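Long-range contacts in type II secretion ATPase XpsE (Xanthomonas campestris, PDB 2D28), which belongs to the type II secretion ATPases, cytoplasmic proteins of a bacterial protein-export machinery, and is represented here by its N-terminal part, with an MshEN-type domain: residues Leu91-Cys97 and Ile140-Glu145; Ala13-Arg19 and Glu56-Val61; Gly104-Ile110 and Pro129-Gly135. The protein carries 1 engineered substitution. One frame throughout, in Å; residues are numbered along the deposited sequence.

Contact 1 (Leu91-Cys97 and Ile140-Glu145); sequences LKQFHLC and IDDLIE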
loop_
_atom_site.group_PDB
_atom_site.type_symbol
_atom_site.label_atom_id
_atom_site.label_comp_id
_atom_site.label_asym_id
_atom_site.label_seq_id
_atom_site.Cartn_x
_atom_site.Cartn_y
_atom_site.Cartn_z
ATOM N N LEU A 91 -3.078 9.830 6.073
ATOM C CA LEU A 91 -2.873 8.383 6.352
ATOM C C LEU A 91 -4.057 7.510 5.960
ATOM O O LEU A 91 -3.900 6.463 5.267
ATOM C CB LEU A 91 -2.515 8.175 7.822
ATOM C CG LEU A 91 -1.312 8.945 8.349
ATOM C CD1 LEU A 91 -1.065 8.513 9.800
ATOM C CD2 LEU A 91 -0.079 8.836 7.505
ATOM N N LYS A 92 -5.253 7.949 6.375
ATOM C CA LYS A 92 -6.475 7.225 6.069
ATOM C C LYS A 92 -6.813 7.236 4.598
ATOM O O LYS A 92 -7.167 6.185 4.042
ATOM C CB LYS A 92 -7.663 7.659 6.930
ATOM C CG LYS A 92 -7.488 7.491 8.364
ATOM C CD LYS A 92 -8.743 8.028 9.177
ATOM C CE LYS A 92 -8.452 7.920 10.591
ATOM N NZ LYS A 92 -9.462 7.108 11.346
ATOM N N GLN A 93 -6.699 8.374 3.925
ATOM C CA GLN A 93 -6.988 8.416 2.517
ATOM C C GLN A 93 -6.049 7.543 1.703
ATOM O O GLN A 93 -6.472 6.913 0.722
ATOM C CB GLN A 93 -6.832 9.871 1.974
ATOM C CG GLN A 93 -7.048 9.944 0.543
ATOM C CD GLN A 93 -6.557 11.247 -0.117
ATOM O OE1 GLN A 93 -6.286 12.235 0.565
ATOM N NE2 GLN A 93 -6.460 11.239 -1.427
ATOM N N PHE A 94 -4.762 7.566 2.038
ATOM C CA PHE A 94 -3.781 6.833 1.191
ATOM C C PHE A 94 -3.514 5.392 1.681
ATOM O O PHE A 94 -2.794 4.586 0.965
ATOM C CB PHE A 94 -2.510 7.672 1.086
ATOM C CG PHE A 94 -2.681 8.871 0.162
ATOM C CD1 PHE A 94 -2.668 8.704 -1.252
ATOM C CD2 PHE A 94 -2.962 10.099 0.682
ATOM C CE1 PHE A 94 -2.867 9.815 -2.078
ATOM C CE2 PHE A 94 -3.221 11.209 -0.172
ATOM C CZ PHE A 94 -3.145 11.048 -1.545
ATOM N N HIS A 95 -4.027 5.088 2.887
ATOM C CA HIS A 95 -3.879 3.780 3.563
ATOM C C HIS A 95 -2.417 3.467 3.721
ATOM O O HIS A 95 -1.887 2.499 3.144
ATOM C CB HIS A 95 -4.558 2.641 2.787
ATOM C CG HIS A 95 -5.998 2.898 2.473
ATOM N ND1 HIS A 95 -7.019 2.658 3.374
ATOM C CD2 HIS A 95 -6.562 3.544 1.421
ATOM C CE1 HIS A 95 -8.170 3.068 2.835
ATOM N NE2 HIS A 95 -7.913 3.598 1.650
ATOM N N LEU A 96 -1.697 4.323 4.436
ATOM C CA LEU A 96 -0.292 4.039 4.703
ATOM C C LEU A 96 -0.025 4.686 6.088
ATOM O O LEU A 96 -0.826 5.500 6.570
ATOM C CB LEU A 96 0.572 4.684 3.650
ATOM C CG LEU A 96 0.320 6.111 3.204
ATOM C CD1 LEU A 96 0.940 7.103 4.161
ATOM C CD2 LEU A 96 0.937 6.376 1.824
ATOM N N CYS A 97 1.034 4.283 6.734
ATOM C CA CYS A 97 1.264 4.586 8.150
ATOM C C CYS A 97 2.742 4.505 8.546
ATOM O O CYS A 97 3.359 3.481 8.346
ATOM C CB CYS A 97 0.467 3.605 9.021
ATOM S SG CYS A 97 0.419 4.211 10.773
ATOM N N ILE A 140 -3.488 -2.048 7.960
ATOM C CA ILE A 140 -2.975 -0.674 8.034
ATOM C C ILE A 140 -4.061 0.257 8.594
ATOM O O ILE A 140 -3.787 1.064 9.498
ATOM C CB ILE A 140 -2.506 -0.196 6.641
ATOM C CG1 ILE A 140 -1.319 -1.022 6.194
ATOM C CG2 ILE A 140 -2.162 1.294 6.667
ATOM C CD1 ILE A 140 -0.826 -0.737 4.825
ATOM N N ASP A 141 -5.276 0.166 8.055
ATOM C CA ASP A 141 -6.370 1.031 8.558
ATOM C C ASP A 141 -6.613 0.859 10.054
ATOM O O ASP A 141 -6.741 1.830 10.769
ATOM C CB ASP A 141 -7.641 0.716 7.826
ATOM C CG ASP A 141 -7.567 1.133 6.400
ATOM O OD1 ASP A 141 -6.670 1.924 5.982
ATOM O OD2 ASP A 141 -8.369 0.677 5.618
ATOM N N ASP A 142 -6.572 -0.397 10.495
ATOM C CA ASP A 142 -6.794 -0.761 11.886
ATOM C C ASP A 142 -5.714 -0.165 12.763
ATOM O O ASP A 142 -5.988 0.456 13.789
ATOM C CB ASP A 142 -6.781 -2.289 12.029
ATOM C CG ASP A 142 -8.074 -2.948 11.596
ATOM O OD1 ASP A 142 -9.065 -2.303 11.221
ATOM O OD2 ASP A 142 -8.158 -4.160 11.552
ATOM N N LEU A 143 -4.455 -0.272 12.343
ATOM C CA LEU A 143 -3.346 0.287 13.100
ATOM C C LEU A 143 -3.459 1.811 13.160
ATOM O O LEU A 143 -3.199 2.435 14.237
ATOM C CB LEU A 143 -1.975 -0.050 12.489
ATOM C CG LEU A 143 -0.797 0.488 13.292
ATOM C CD1 LEU A 143 -0.569 -0.429 14.444
ATOM C CD2 LEU A 143 0.417 0.594 12.444
ATOM N N ILE A 144 -3.799 2.448 12.030
ATOM C CA ILE A 144 -3.906 3.916 12.026
ATOM C C ILE A 144 -4.895 4.314 13.144
ATOM O O ILE A 144 -4.550 5.188 13.931
ATOM C CB ILE A 144 -4.372 4.483 10.706
ATOM C CG1 ILE A 144 -3.279 4.308 9.615
ATOM C CG2 ILE A 144 -4.761 6.012 10.867
ATOM C CD1 ILE A 144 -3.809 4.367 8.189
ATOM N N GLU A 145 -6.050 3.673 13.213
ATOM C CA GLU A 145 -7.088 4.029 14.182
ATOM C C GLU A 145 -6.698 3.714 15.629
ATOM O O GLU A 145 -7.002 4.502 16.558
ATOM C CB GLU A 145 -8.399 3.302 13.893
ATOM C CG GLU A 145 -9.606 3.789 14.721
ATOM C CD GLU A 145 -9.716 5.307 14.686
ATOM O OE1 GLU A 145 -9.919 5.857 13.582
ATOM O OE2 GLU A 145 -9.535 5.966 15.748
#
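The end of helix 88-94 and the start of strand 96-102 pack here against helix 137-147. Ile144 is the central side chain. With chi1 m and chi2 t it pushes CD1 into the turn where helix gives way to strand. There CD1 lies 3.6 Å from Leu91 O, 3.6 Å from Leu96 O and 4.0 Å from Leu91 CB. Cys97 has chi1 t. Its CB sits 3.9 Å from Ile144 CG1 and 4.2 Å from Ile140 CG2, while its SG reaches Leu143 CD2 at 4.0 Å. Ile140 CG2 also packs on the turn, 3.7 Å from His95 C.

His95 leaves the helix with positive phi (57°), and its chi1 is m. Its ring edge meets Asp141, also chi1 m, and ND1 donates to Asp141 OD1 at 2.7 Å. Lys92 has chi1 m, and its chi2 and chi3 are both t. This extended chain lets Lys92 NZ form a 2.6 Å salt bridge with Glu145 OE1. Lys92 CG packs 4.0 Å from Ile144 CG2. On the far side of the turn Leu96 points away and packs on Leu108 and Val122.

The contact therefore has an apolar centre bordered by two polar links. In the His-carboxylate hydrogen bond ND1 carries the donated proton, and this short bond ties the helix-to-strand turn to helix 137-147.

Contact 2 (Ala13-Arg19 and Glu56-Val61); sequences ALLERRR and ETCAEV
This is a helix-end contact, part apolar and part ionic, between the C-terminal end of helix 6-16 with its following turn and the last turns of helix 51-62. It is partly buried and covers 272 Å² in all. The segment 13-19 is helical through Glu16. Arg18 then takes positive phi (59/35), and the helix closes in a Schellman motif: Arg19 N bonds Leu14 O at 2.8 Å and Arg18 N bonds Leu15 O at 2.9 Å. Segment 56-61 is regular helix. The closest CA pair is Leu14 and Thr57, 6.6 Å apart.

Ala13 points toward helix 51-62. Its CB lies 3.5 Å from Thr57 CG2 and 4.1 Å from Val61 CG2. Leu14 (chi1 m, chi2 t) brings CD2 to 3.4 Å from Thr57 OG1.

Arg19 follows the Schellman turn and points back at the second helix. Its side chain is extended (m, t, t). NH1 donates to Thr57 OG1 at 2.7 Å and to Glu60 OE1 at 3.0 Å. NH2 donates to Glu60 OE2 at 3.0 Å, so guanidinium and carboxylate form a two-pronged salt bridge. Glu60 (m, t) and Thr57 (m) lie one helical turn apart and meet the guanidinium edge. Glu56 CG covers one face, 3.8 Å from Arg19 NH1. Thr57 OG1 also bonds Asp53 O, within its own helix.

Ile10 of helix 6-16 continues the packing on Thr57 and Val61. Leu14 also touches Leu20, and Leu15 turns to helix 22-27. Glu56 and Ala59 also touch Leu66 in a loop.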
loop_
_atom_site.group_PDB
_atom_site.type_symbol
_atom_site.label_atom_id
_atom_site.label_comp_id
_atom_site.label_asym_id
_atom_site.label_seq_id
_atom_site.Cartn_x
_atom_site.Cartn_y
_atom_site.Cartn_z
ATOM N N ALA A 13 0.630 -10.332 -13.002
ATOM C CA ALA A 13 0.968 -11.318 -12.036
ATOM C C ALA A 13 -0.276 -11.875 -11.277
ATOM O O ALA A 13 -0.313 -13.053 -10.946
ATOM C CB ALA A 13 1.994 -10.787 -11.033
ATOM N N LEU A 14 -1.261 -11.032 -10.981
ATOM C CA LEU A 14 -2.537 -11.511 -10.457
ATOM C C LEU A 14 -3.190 -12.601 -11.354
ATOM O O LEU A 14 -3.606 -13.672 -10.853
ATOM C CB LEU A 14 -3.520 -10.363 -10.279
ATOM C CG LEU A 14 -3.224 -9.523 -9.023
ATOM C CD1 LEU A 14 -4.007 -8.270 -9.117
ATOM C CD2 LEU A 14 -3.502 -10.284 -7.689
ATOM N N LEU A 15 -3.222 -12.349 -12.636
ATOM C CA LEU A 15 -3.770 -13.337 -13.604
ATOM C C LEU A 15 -2.983 -14.608 -13.647
ATOM O O LEU A 15 -3.531 -15.676 -13.491
ATOM C CB LEU A 15 -3.810 -12.764 -14.994
ATOM C CG LEU A 15 -4.834 -11.668 -15.172
ATOM C CD1 LEU A 15 -4.395 -11.039 -16.483
ATOM C CD2 LEU A 15 -6.263 -12.189 -15.287
ATOM N N GLU A 16 -1.668 -14.468 -13.767
ATOM C CA GLU A 16 -0.793 -15.617 -13.942
ATOM C C GLU A 16 -0.800 -16.492 -12.699
ATOM O O GLU A 16 -0.752 -17.694 -12.784
ATOM C CB GLU A 16 0.595 -15.100 -14.247
ATOM C CG GLU A 16 1.710 -15.797 -13.444
ATOM C CD GLU A 16 2.117 -17.020 -14.149
ATOM O OE1 GLU A 16 1.856 -17.023 -15.368
ATOM O OE2 GLU A 16 2.628 -17.957 -13.529
ATOM N N ARG A 17 -0.879 -15.876 -11.534
ATOM C CA ARG A 17 -0.998 -16.614 -10.249
ATOM C C ARG A 17 -2.390 -17.131 -9.940
ATOM O O ARG A 17 -2.631 -17.786 -8.885
ATOM C CB ARG A 17 -0.498 -15.735 -9.109
ATOM C CG ARG A 17 0.991 -15.375 -9.189
ATOM C CD ARG A 17 1.855 -16.533 -8.809
ATOM N NE ARG A 17 1.945 -17.469 -9.908
ATOM C CZ ARG A 17 2.533 -18.662 -9.829
ATOM N NH1 ARG A 17 2.627 -19.441 -10.908
ATOM N NH2 ARG A 17 3.050 -19.073 -8.671
ATOM N N ARG A 18 -3.316 -16.807 -10.829
ATOM C CA ARG A 18 -4.707 -17.122 -10.679
ATOM C C ARG A 18 -5.365 -16.544 -9.434
ATOM O O ARG A 18 -6.278 -17.128 -8.834
ATOM C CB ARG A 18 -4.870 -18.621 -10.729
ATOM C CG ARG A 18 -4.350 -19.150 -12.071
ATOM C CD ARG A 18 -3.982 -20.574 -11.961
ATOM N NE ARG A 18 -5.186 -21.325 -11.677
ATOM C CZ ARG A 18 -5.264 -22.378 -10.853
ATOM N NH1 ARG A 18 -4.185 -22.868 -10.219
ATOM N NH2 ARG A 18 -6.445 -22.965 -10.686
ATOM N N ARG A 19 -4.920 -15.359 -9.063
ATOM C CA ARG A 19 -5.528 -14.587 -7.965
ATOM C C ARG A 19 -6.593 -13.629 -8.471
ATOM O O ARG A 19 -7.149 -12.833 -7.698
ATOM C CB ARG A 19 -4.425 -13.789 -7.273
ATOM C CG ARG A 19 -3.287 -14.643 -6.704
ATOM C CD ARG A 19 -2.053 -13.863 -6.226
ATOM N NE ARG A 19 -0.957 -14.759 -5.870
ATOM C CZ ARG A 19 0.333 -14.394 -5.801
ATOM N NH1 ARG A 19 0.724 -13.206 -6.131
ATOM N NH2 ARG A 19 1.240 -15.246 -5.473
ATOM N N GLU A 56 0.237 -9.373 -1.484
ATOM C CA GLU A 56 1.195 -10.348 -1.969
ATOM C C GLU A 56 1.865 -10.053 -3.285
ATOM O O GLU A 56 3.134 -10.137 -3.441
ATOM C CB GLU A 56 0.498 -11.716 -2.132
ATOM C CG GLU A 56 1.487 -12.836 -2.473
ATOM C CD GLU A 56 2.032 -13.549 -1.246
ATOM O OE1 GLU A 56 1.805 -13.029 -0.102
ATOM O OE2 GLU A 56 2.658 -14.636 -1.432
ATOM N N THR A 57 1.015 -9.699 -4.246
ATOM C CA THR A 57 1.449 -9.453 -5.575
ATOM C C THR A 57 2.255 -8.151 -5.684
ATOM O O THR A 57 3.232 -8.107 -6.417
ATOM C CB THR A 57 0.242 -9.472 -6.504
ATOM O OG1 THR A 57 -0.425 -10.722 -6.268
ATOM C CG2 THR A 57 0.736 -9.534 -7.974
ATOM N N CYS A 58 1.775 -7.082 -5.031
ATOM C CA CYS A 58 2.534 -5.841 -4.931
ATOM C C CYS A 58 3.951 -6.153 -4.419
ATOM O O CYS A 58 4.943 -5.724 -4.993
ATOM C CB CYS A 58 1.833 -4.882 -3.970
ATOM S SG CYS A 58 0.405 -4.109 -4.669
ATOM N N ALA A 59 4.056 -6.975 -3.392
ATOM C CA ALA A 59 5.342 -7.298 -2.819
ATOM C C ALA A 59 6.234 -8.091 -3.759
ATOM O O ALA A 59 7.405 -7.767 -3.885
ATOM C CB ALA A 59 5.160 -8.043 -1.539
ATOM N N GLU A 60 5.674 -9.063 -4.476
ATOM C CA GLU A 60 6.430 -9.811 -5.459
ATOM C C GLU A 60 6.919 -8.930 -6.519
ATOM O O GLU A 60 8.016 -9.099 -6.955
ATOM C CB GLU A 60 5.630 -10.890 -6.203
ATOM C CG GLU A 60 5.208 -12.061 -5.379
ATOM C CD GLU A 60 4.102 -12.918 -6.063
ATOM O OE1 GLU A 60 3.447 -12.552 -7.100
ATOM O OE2 GLU A 60 3.928 -14.020 -5.575
ATOM N N VAL A 61 6.085 -8.063 -7.058
ATOM C CA VAL A 61 6.482 -7.369 -8.259
ATOM C C VAL A 61 7.520 -6.345 -7.930
ATOM O O VAL A 61 8.455 -6.078 -8.747
ATOM C CB VAL A 61 5.297 -6.721 -9.012
ATOM C CG1 VAL A 61 5.768 -5.744 -10.004
ATOM C CG2 VAL A 61 4.439 -7.821 -9.670
#

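Contact 3 (Gly104-Ile110 and Pro129-Gly135); sequences GRLDLWI and PLLLHVG
Strands 105-110 and 130-134 run parallel as neighbours, their axes 4.5 Å apart at closest and crossing at -22°. Helix 116-126 connects them in the chain, making a beta-alpha-beta unit. The register pairs Leu106 with Leu130 and continues one to one to Ile110 with Val134, at CA distances of 4.7 to 5.1 Å.

Gly104 has positive phi (76/10), and its O lies 3.1 Å from Pro129 CG. Arg105 (m, t, p) curls its guanidinium over Leu131 CD1, and its NH2 donates to Leu130 O at 2.8 Å. Leu106 N bonds Pro129 O (2.8 Å), and Leu131 N bonds Leu106 O (2.8 Å). Leu106 (t, p) sets CD2 4.0 Å from Leu130 CD2. Asp107 (chi1 m) lies on the other face with Leu131 and His133, and its OD2 forms a salt bridge with Arg102. Leu108 N bonds Leu131 O (2.9 Å), and His133 N bonds Leu108 O (2.9 Å). Leu108 (t, p) places CD2 3.9 Å from Leu132 CD2. Trp109 (chi1 t) shares the Asp107 face. Its NE1 lies 3.1 Å from Gly135 CA, where a side chain would clash, and bonds Val67 O. Ile110 N bonds His133 O (2.8 Å), and Gly135 N bonds Ile110 O (3.1 Å). Ile110 (t, t) brings CG2 4.1 Å from Leu132 CD2.

The backbone bonds thus fix the one-to-one register, and the side chains set the two faces apart. The aliphatic face of Leu106, Leu108, Ile110, Leu130, Leu132 and Val134 suits burial under helix 116-126. The mixed face takes helix 137-147 at Trp109 and the Arg102 salt bridge at Asp107.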
loop_
_atom_site.group_PDB
_atom_site.type_symbol
_atom_site.label_atom_id
_atom_site.label_comp_id
_atom_site.label_asym_id
_atom_site.label_seq_id
_atom_site.Cartn_x
_atom_site.Cartn_y
_atom_site.Cartn_z
ATOM N N GLY A 104 18.261 6.069 9.950
ATOM C CA GLY A 104 18.000 7.233 9.169
ATOM C C GLY A 104 16.912 7.120 8.111
ATOM O O GLY A 104 16.742 8.032 7.268
ATOM N N ARG A 105 16.165 6.028 8.155
ATOM C CA ARG A 105 14.984 5.863 7.323
ATOM C C ARG A 105 13.672 5.678 8.092
ATOM O O ARG A 105 13.579 5.010 9.124
ATOM C CB ARG A 105 15.181 4.700 6.366
ATOM C CG ARG A 105 16.489 4.779 5.587
ATOM C CD ARG A 105 16.698 3.635 4.572
ATOM N NE ARG A 105 15.854 3.714 3.394
ATOM C CZ ARG A 105 16.086 3.044 2.258
ATOM N NH1 ARG A 105 17.097 2.245 2.193
ATOM N NH2 ARG A 105 15.314 3.206 1.185
ATOM N N LEU A 106 12.630 6.230 7.525
ATOM C CA LEU A 106 11.275 6.069 8.018
ATOM C C LEU A 106 10.646 4.806 7.471
ATOM O O LEU A 106 10.460 4.673 6.244
ATOM C CB LEU A 106 10.449 7.322 7.623
ATOM C CG LEU A 106 9.061 7.365 8.244
ATOM C CD1 LEU A 106 9.195 7.731 9.779
ATOM C CD2 LEU A 106 8.254 8.400 7.485
ATOM N N ASP A 107 10.272 3.884 8.375
ATOM C CA ASP A 107 9.560 2.711 8.011
ATOM C C ASP A 107 8.101 3.081 7.724
ATOM O O ASP A 107 7.404 3.620 8.607
ATOM C CB ASP A 107 9.631 1.615 9.033
ATOM C CG ASP A 107 11.013 1.082 9.240
ATOM O OD1 ASP A 107 11.673 0.639 8.268
ATOM O OD2 ASP A 107 11.550 1.084 10.358
ATOM N N LEU A 108 7.651 2.822 6.499
ATOM C CA LEU A 108 6.284 3.136 6.107
ATOM C C LEU A 108 5.586 1.898 5.642
ATOM O O LEU A 108 5.955 1.286 4.627
ATOM C CB LEU A 108 6.302 4.193 5.001
ATOM C CG LEU A 108 4.950 4.764 4.593
ATOM C CD1 LEU A 108 4.558 5.742 5.673
ATOM C CD2 LEU A 108 4.918 5.450 3.207
ATOM N N TRP A 109 4.523 1.566 6.343
ATOM C CA TRP A 109 3.641 0.498 5.982
ATOM C C TRP A 109 2.656 1.018 4.924
ATOM O O TRP A 109 1.925 2.014 5.178
ATOM C CB TRP A 109 2.911 0.078 7.248
ATOM C CG TRP A 109 2.459 -1.305 7.348
ATOM C CD1 TRP A 109 2.813 -2.372 6.519
ATOM C CD2 TRP A 109 1.545 -1.854 8.309
ATOM N NE1 TRP A 109 2.185 -3.505 6.939
ATOM C CE2 TRP A 109 1.402 -3.216 8.025
ATOM C CE3 TRP A 109 0.758 -1.309 9.327
ATOM C CZ2 TRP A 109 0.549 -4.049 8.751
ATOM C CZ3 TRP A 109 -0.060 -2.155 10.062
ATOM C CH2 TRP A 109 -0.176 -3.498 9.746
ATOM N N ILE A 110 2.558 0.338 3.778
ATOM C CA ILE A 110 1.829 0.919 2.662
ATOM C C ILE A 110 1.000 -0.126 1.961
ATOM O O ILE A 110 1.499 -1.295 1.734
ATOM C CB ILE A 110 2.870 1.649 1.708
ATOM C CG1 ILE A 110 2.209 2.335 0.547
ATOM C CG2 ILE A 110 3.925 0.632 1.220
ATOM C CD1 ILE A 110 3.039 3.332 -0.147
ATOM N N PRO A 129 14.025 9.862 4.173
ATOM C CA PRO A 129 14.133 8.701 3.288
ATOM C C PRO A 129 13.239 7.580 3.839
ATOM O O PRO A 129 13.094 7.447 5.043
ATOM C CB PRO A 129 15.611 8.377 3.255
ATOM C CG PRO A 129 16.278 9.115 4.362
ATOM C CD PRO A 129 15.282 10.168 4.888
ATOM N N LEU A 130 12.518 6.898 2.953
ATOM C CA LEU A 130 11.546 5.881 3.321
ATOM C C LEU A 130 12.104 4.491 3.131
ATOM O O LEU A 130 12.897 4.263 2.191
ATOM C CB LEU A 130 10.303 5.992 2.408
ATOM C CG LEU A 130 9.679 7.431 2.314
ATOM C CD1 LEU A 130 8.413 7.422 1.499
ATOM C CD2 LEU A 130 9.324 7.998 3.675
ATOM N N LEU A 131 11.611 3.570 3.957
ATOM C CA LEU A 131 11.715 2.140 3.705
ATOM C C LEU A 131 10.283 1.624 3.662
ATOM O O LEU A 131 9.556 1.732 4.617
ATOM C CB LEU A 131 12.522 1.438 4.806
ATOM C CG LEU A 131 13.113 0.047 4.556
ATOM C CD1 LEU A 131 14.161 0.051 3.446
ATOM C CD2 LEU A 131 13.720 -0.457 5.838
ATOM N N LEU A 132 9.877 1.111 2.501
ATOM C CA LEU A 132 8.530 0.685 2.271
ATOM C C LEU A 132 8.297 -0.761 2.687
ATOM O O LEU A 132 9.082 -1.625 2.393
ATOM C CB LEU A 132 8.149 0.840 0.806
ATOM C CG LEU A 132 8.174 2.306 0.295
ATOM C CD1 LEU A 132 7.855 2.310 -1.208
ATOM C CD2 LEU A 132 7.230 3.136 1.160
ATOM N N HIS A 133 7.185 -0.996 3.390
ATOM C CA HIS A 133 6.767 -2.334 3.777
ATOM C C HIS A 133 5.315 -2.527 3.402
ATOM O O HIS A 133 4.456 -1.672 3.745
ATOM C CB HIS A 133 6.880 -2.467 5.288
ATOM C CG HIS A 133 8.249 -2.193 5.839
ATOM N ND1 HIS A 133 8.567 -1.043 6.510
ATOM C CD2 HIS A 133 9.337 -2.980 5.937
ATOM C CE1 HIS A 133 9.840 -1.094 6.892
ATOM N NE2 HIS A 133 10.339 -2.245 6.508
ATOM N N VAL A 134 5.014 -3.570 2.657
ATOM C CA VAL A 134 3.654 -3.764 2.160
ATOM C C VAL A 134 2.812 -4.416 3.296
ATOM O O VAL A 134 3.253 -5.341 4.022
ATOM C CB VAL A 134 3.617 -4.644 0.883
ATOM C CG1 VAL A 134 2.188 -4.778 0.295
ATOM C CG2 VAL A 134 4.694 -4.180 -0.169
ATOM N N GLY A 135 1.627 -3.910 3.458
ATOM C CA GLY A 135 0.652 -4.439 4.413
ATOM C C GLY A 135 -0.739 -4.503 3.801
ATOM O O GLY A 135 -1.083 -3.836 2.808
#

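Overall arrangement
Contacts 1 and 3 belong to one alpha/beta unit, and contact 3 is nested in the chain loop closed by contact 1. They touch directly: Cys97 N lies 2.9 Å from Trp109 O, a probable hydrogen bond between neighbouring strands. Contact 1 is the buried one, an apolar centre with polar links at its border. Contact 3 is partly buried and relies mainly on backbone hydrogen bonds. Contact 2 closes earlier in the chain, in an all-helical part, with its centre about 23 Å from that of contact 1, on opposite sides of the chain's centre. It is smaller, and its polar part centres on one arginine, beside a small apolar patch. Cys58 and Ala59 nonetheless pack on Val134, which joins contact 2 to contact 3.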